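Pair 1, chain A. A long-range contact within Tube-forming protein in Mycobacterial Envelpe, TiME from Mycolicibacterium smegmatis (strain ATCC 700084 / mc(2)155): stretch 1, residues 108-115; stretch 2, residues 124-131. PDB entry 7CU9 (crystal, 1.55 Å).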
# COMPACT_ATOMS: atom_id res chain seq x y z
N GLY A 108 23.04 17.13 4.85
CA GLY A 108 24.13 16.17 4.57
C GLY A 108 23.70 14.73 4.72
O GLY A 108 24.48 13.84 4.33
N CYS A 109 22.51 14.45 5.28
CA CYS A 109 22.03 13.06 5.45
C CYS A 109 21.64 12.48 4.08
O CYS A 109 21.92 11.29 3.85
CB CYS A 109 20.85 12.98 6.41
SG CYS A 109 20.30 11.28 6.71
N ALA A 110 21.00 13.27 3.21
CA ALA A 110 20.58 12.81 1.87
C ALA A 110 21.79 12.21 1.15
O ALA A 110 22.84 12.89 1.09
CB ALA A 110 19.96 13.93 1.08
N GLY A 111 21.66 10.98 0.66
CA GLY A 111 22.72 10.29 -0.09
C GLY A 111 23.58 9.41 0.80
O GLY A 111 24.43 8.68 0.25
N GLN A 112 23.37 9.43 2.12
CA GLN A 112 24.17 8.65 3.08
C GLN A 112 23.49 7.32 3.40
O GLN A 112 22.24 7.27 3.53
CB GLN A 112 24.42 9.43 4.38
CG GLN A 112 25.27 10.67 4.16
CD GLN A 112 26.63 10.32 3.60
OE1 GLN A 112 27.35 9.50 4.16
NE2 GLN A 112 26.98 10.94 2.49
N THR A 113 24.29 6.27 3.54
CA THR A 113 23.91 4.97 4.13
C THR A 113 24.61 4.89 5.48
O THR A 113 25.81 5.21 5.55
CB THR A 113 24.28 3.81 3.20
OG1 THR A 113 23.59 4.01 1.97
CG2 THR A 113 23.93 2.46 3.78
N THR A 114 23.88 4.50 6.52
CA THR A 114 24.45 4.41 7.89
C THR A 114 23.75 3.31 8.68
O THR A 114 22.61 2.94 8.32
CB THR A 114 24.40 5.78 8.59
OG1 THR A 114 25.24 5.72 9.74
CG2 THR A 114 23.00 6.19 8.99
N ALA A 115 24.42 2.81 9.71
CA ALA A 115 23.91 1.74 10.59
C ALA A 115 23.11 2.37 11.73
O ALA A 115 23.55 3.39 12.30
CB ALA A 115 25.06 0.90 11.11
N GLU A 124 20.42 -2.33 11.95
CA GLU A 124 19.81 -2.16 10.61
C GLU A 124 20.65 -1.16 9.83
O GLU A 124 21.23 -0.25 10.46
CB GLU A 124 18.37 -1.66 10.73
CG GLU A 124 17.44 -2.63 11.42
CD GLU A 124 16.04 -2.10 11.65
OE1 GLU A 124 15.84 -0.87 11.58
OE2 GLU A 124 15.14 -2.93 11.93
N VAL A 125 20.75 -1.33 8.52
CA VAL A 125 21.47 -0.39 7.62
C VAL A 125 20.43 0.29 6.74
O VAL A 125 19.63 -0.42 6.11
CB VAL A 125 22.55 -1.11 6.79
CG1 VAL A 125 23.23 -0.17 5.81
CG2 VAL A 125 23.57 -1.78 7.70
N TRP A 126 20.41 1.62 6.76
CA TRP A 126 19.40 2.45 6.04
C TRP A 126 20.11 3.43 5.12
O TRP A 126 21.13 4.02 5.53
CB TRP A 126 18.49 3.18 7.03
CG TRP A 126 17.58 2.27 7.79
CD1 TRP A 126 17.84 1.67 8.99
CD2 TRP A 126 16.26 1.84 7.40
NE1 TRP A 126 16.77 0.91 9.38
CE2 TRP A 126 15.79 0.99 8.43
CE3 TRP A 126 15.43 2.10 6.31
CZ2 TRP A 126 14.52 0.41 8.38
CZ3 TRP A 126 14.18 1.52 6.26
CH2 TRP A 126 13.74 0.68 7.29
N THR A 127 19.55 3.61 3.92
CA THR A 127 19.98 4.61 2.91
C THR A 127 18.95 5.75 2.89
O THR A 127 17.75 5.47 2.66
CB THR A 127 20.12 3.97 1.53
OG1 THR A 127 21.11 2.95 1.68
CG2 THR A 127 20.53 4.97 0.47
N PHE A 128 19.42 6.97 3.11
CA PHE A 128 18.56 8.17 3.24
C PHE A 128 18.57 8.97 1.94
O PHE A 128 19.64 9.18 1.34
CB PHE A 128 19.05 9.03 4.41
CG PHE A 128 18.84 8.37 5.74
CD1 PHE A 128 19.78 7.50 6.26
CD2 PHE A 128 17.68 8.59 6.46
CE1 PHE A 128 19.57 6.87 7.48
CE2 PHE A 128 17.47 7.96 7.68
CZ PHE A 128 18.41 7.10 8.19
N THR A 129 17.38 9.43 1.53
CA THR A 129 17.20 10.35 0.38
C THR A 129 16.17 11.41 0.76
O THR A 129 15.28 11.12 1.58
CB THR A 129 16.80 9.57 -0.88
OG1 THR A 129 15.57 8.91 -0.63
CG2 THR A 129 17.84 8.56 -1.30
N GLY A 130 16.29 12.60 0.18
CA GLY A 130 15.31 13.67 0.40
C GLY A 130 15.80 14.98 -0.16
O GLY A 130 17.02 15.25 -0.06
N GLY A 131 14.89 15.76 -0.75
CA GLY A 131 15.17 17.11 -1.26
C GLY A 131 15.34 18.09 -0.11
O GLY A 131 15.15 17.73 1.06

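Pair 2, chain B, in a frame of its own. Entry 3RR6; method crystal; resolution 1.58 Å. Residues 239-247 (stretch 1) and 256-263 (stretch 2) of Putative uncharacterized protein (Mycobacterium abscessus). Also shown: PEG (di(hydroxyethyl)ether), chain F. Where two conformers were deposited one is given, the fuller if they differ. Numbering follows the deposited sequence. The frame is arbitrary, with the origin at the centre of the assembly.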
# COMPACT_ATOMS: atom_id res chain seq x y z
N PRO B 239 -2.32 -3.26 -18.25
CA PRO B 239 -1.63 -2.01 -18.53
C PRO B 239 -2.34 -0.73 -18.09
O PRO B 239 -3.57 -0.69 -18.02
CB PRO B 239 -1.50 -2.03 -20.06
CG PRO B 239 -2.64 -2.83 -20.50
CD PRO B 239 -2.79 -3.91 -19.48
N ILE B 240 -1.54 0.29 -17.79
CA ILE B 240 -1.99 1.66 -17.63
C ILE B 240 -1.22 2.49 -18.65
O ILE B 240 -0.04 2.21 -18.93
CB ILE B 240 -1.79 2.21 -16.19
CG1 ILE B 240 -0.34 2.02 -15.72
CG2 ILE B 240 -2.74 1.52 -15.24
CD1 ILE B 240 -0.03 2.71 -14.38
N VAL B 241 -1.91 3.45 -19.26
CA VAL B 241 -1.34 4.29 -20.30
C VAL B 241 -1.66 5.76 -20.05
O VAL B 241 -2.51 6.09 -19.22
CB VAL B 241 -1.82 3.88 -21.72
CG1 VAL B 241 -1.42 2.44 -22.03
CG2 VAL B 241 -3.34 4.07 -21.87
N ASP B 242 -0.96 6.63 -20.77
CA ASP B 242 -1.17 8.06 -20.68
C ASP B 242 -2.65 8.40 -20.80
O ASP B 242 -3.34 7.96 -21.74
CB ASP B 242 -0.39 8.76 -21.79
CG ASP B 242 -0.50 10.27 -21.73
OD1 ASP B 242 -0.20 10.86 -20.68
OD2 ASP B 242 -0.89 10.88 -22.75
N GLY B 243 -3.14 9.19 -19.84
CA GLY B 243 -4.52 9.62 -19.83
C GLY B 243 -5.44 8.78 -18.97
O GLY B 243 -6.58 9.19 -18.72
N ASP B 244 -4.99 7.61 -18.53
CA ASP B 244 -5.82 6.75 -17.68
C ASP B 244 -5.94 7.31 -16.26
O ASP B 244 -5.11 8.12 -15.84
CB ASP B 244 -5.22 5.34 -17.54
CG ASP B 244 -5.40 4.48 -18.77
OD1 ASP B 244 -6.15 4.84 -19.71
OD2 ASP B 244 -4.77 3.40 -18.79
N THR B 245 -6.98 6.89 -15.55
CA THR B 245 -7.04 7.01 -14.09
C THR B 245 -7.18 5.60 -13.54
O THR B 245 -8.02 4.84 -14.01
CB THR B 245 -8.21 7.88 -13.61
OG1 THR B 245 -7.98 9.23 -14.04
CG2 THR B 245 -8.33 7.86 -12.09
N VAL B 246 -6.33 5.26 -12.57
CA VAL B 246 -6.36 3.94 -11.96
C VAL B 246 -6.67 4.10 -10.48
O VAL B 246 -6.05 4.92 -9.79
CB VAL B 246 -5.05 3.14 -12.21
CG1 VAL B 246 -3.82 3.90 -11.75
CG2 VAL B 246 -5.12 1.75 -11.55
N SER B 247 -7.64 3.33 -10.00
CA SER B 247 -8.00 3.37 -8.60
C SER B 247 -8.03 1.98 -8.00
O SER B 247 -8.32 1.00 -8.69
CB SER B 247 -9.35 4.04 -8.41
OG SER B 247 -10.41 3.24 -8.88
N LEU B 256 -7.89 4.59 -3.31
CA LEU B 256 -6.66 5.24 -3.73
C LEU B 256 -6.71 5.43 -5.23
O LEU B 256 -6.68 4.45 -5.97
CB LEU B 256 -5.46 4.36 -3.35
CG LEU B 256 -4.07 4.77 -3.84
CD1 LEU B 256 -3.66 6.13 -3.25
CD2 LEU B 256 -3.05 3.68 -3.49
N SER B 257 -6.76 6.67 -5.69
CA SER B 257 -6.89 6.96 -7.12
C SER B 257 -5.76 7.86 -7.60
O SER B 257 -5.40 8.81 -6.91
CB SER B 257 -8.22 7.66 -7.38
OG SER B 257 -8.41 7.88 -8.77
N ASN B 258 -5.22 7.55 -8.78
CA ASN B 258 -4.16 8.34 -9.40
C ASN B 258 -4.34 8.46 -10.90
O ASN B 258 -4.61 7.47 -11.57
CB ASN B 258 -2.79 7.69 -9.15
CG ASN B 258 -2.46 7.57 -7.68
OD1 ASN B 258 -2.80 6.58 -7.03
ND2 ASN B 258 -1.78 8.59 -7.15
N PRO B 259 -4.17 9.67 -11.45
CA PRO B 259 -4.04 9.80 -12.90
C PRO B 259 -2.71 9.23 -13.40
O PRO B 259 -1.78 9.06 -12.61
CB PRO B 259 -4.09 11.31 -13.13
CG PRO B 259 -3.68 11.92 -11.87
CD PRO B 259 -3.92 10.95 -10.75
N VAL B 260 -2.63 8.95 -14.69
CA VAL B 260 -1.45 8.38 -15.33
C VAL B 260 -1.04 9.32 -16.46
O VAL B 260 -1.87 9.67 -17.31
CB VAL B 260 -1.76 6.97 -15.87
CG1 VAL B 260 -0.52 6.35 -16.51
CG2 VAL B 260 -2.31 6.07 -14.76
N VAL B 261 0.23 9.73 -16.45
CA VAL B 261 0.76 10.70 -17.41
C VAL B 261 2.06 10.19 -18.02
O VAL B 261 2.91 9.62 -17.33
CB VAL B 261 1.02 12.06 -16.73
CG1 VAL B 261 1.65 13.06 -17.72
CG2 VAL B 261 -0.27 12.63 -16.15
N ARG B 262 2.22 10.40 -19.33
CA ARG B 262 3.47 10.17 -20.02
C ARG B 262 3.74 11.45 -20.80
O ARG B 262 3.00 11.72 -21.74
CB ARG B 262 3.36 8.99 -20.99
CG ARG B 262 4.63 8.70 -21.78
CD ARG B 262 4.43 7.63 -22.83
NE ARG B 262 4.27 6.29 -22.28
CZ ARG B 262 5.26 5.55 -21.79
NH1 ARG B 262 5.01 4.33 -21.34
NH2 ARG B 262 6.50 6.03 -21.72
N LYS B 263 4.71 12.30 -20.46
CA LYS B 263 5.52 12.33 -19.25
C LYS B 263 6.66 13.31 -19.53
O LYS B 263 6.60 14.50 -19.19
CB LYS B 263 6.12 10.98 -18.86
CG LYS B 263 6.80 10.99 -17.51
CD LYS B 263 8.13 11.71 -17.56
CE LYS B 263 8.90 11.49 -16.31
NZ LYS B 263 9.54 10.15 -16.32
C1 PEG F . -8.69 9.36 -17.12
O1 PEG F . -9.92 8.81 -16.65
C2 PEG F . -8.27 10.68 -16.45
O2 PEG F . -6.90 10.63 -16.00
C3 PEG F . -6.03 11.67 -16.45
C4 PEG F . -4.64 11.05 -16.57
O4 PEG F . -3.65 11.96 -17.04
O HOH W 1 1.35 5.63 -22.40
O HOH W 2 -3.50 4.02 -7.93

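Both pairs set a type II beta turn at the mouth of an antiparallel two-strand ladder, and 14 central residues superpose with an RMSD of 0.6 Å. The turn runs from Cys109(A) to Gln112(A) in pair 1 and from Val241(B) to Asp244(B) in pair 2; the strands that follow meet their partners at 153° and 158°.

The backbone rule is the same in both. The third turn position is glycine, Gly111(A) or Gly243(B), with phi near 95°, where a CB would jam against the preceding carbonyl. Its amide is spent on the opposite strand: Gly111(A) N donates to Phe128(A) O at 2.8 Å, Gly243(B) N to Val260(B) O at 2.9 Å. The next residue returns the bond, with Phe128(A) N reaching Gln112(A) O and Val260(B) N reaching Asp244(B) O, both at 2.9 Å. Two residues on, Thr114(A) with Trp126(A), and Val246(B) with Asn258(B), form the doubly bonded pair of the ladder. The turn thus extends the pattern of hydrogen bonds beyond the strand.

Side chains fill this frame differently. At the position whose CA-to-CB bond points toward the other stretch, pair 1 uses an aromatic ring: Cys109(A) SG lies 3.4 Å from Phe128(A) CG, obliquely to the ring, and Thr114(A) CG2 comes within 3.8 Å of Phe128(A) CE1. Pair 2 has the smaller Val260(B), whose CG2 is 4.0 Å from Val246(B) CG1 and 4.1 Å from Ile240(B) CD1. Val241(B), matching Cys109(A), points away, and its carbonyl O instead approaches Val260(B) CG1 at 3.4 Å.

On the face that carries Thr113(A), Thr127(A) and Val125(A), and in pair 2 Thr245(B), Pro259(B) and Ser257(B), both pairs have a threonine at the first position, and its partner differs. Thr113(A) OG1 and Thr127(A) OG1 share a hydrogen bond of 2.7 Å, while Thr113(A) CG2 packs on Val125(A) CG1 at 3.4 Å. Thr245(B) faces Pro259(B), which has no hydroxyl to offer; Thr245(B) CG2 lies 3.3 Å from OG of Ser257(B), which matches Val125(A). Proline, which has no amide hydrogen, costs the two stretches no hydrogen bond here, because this is a non-hydrogen-bonded position.

The second turn position differs too. Ala110(A) merely brings CB to 3.4 Å from Gly130(A) O, whereas Asp242(B) OD1 accepts a hydrogen bond from Arg262(B) N at 2.8 Å, adding a side-chain clasp past the strand's end. A water reinforces it, accepting from both Asp242(B) N and Arg262(B) NE at 3.0 Å.

For design, the glycine and the paired amides set the frame; the two pairs pack different side chains around it.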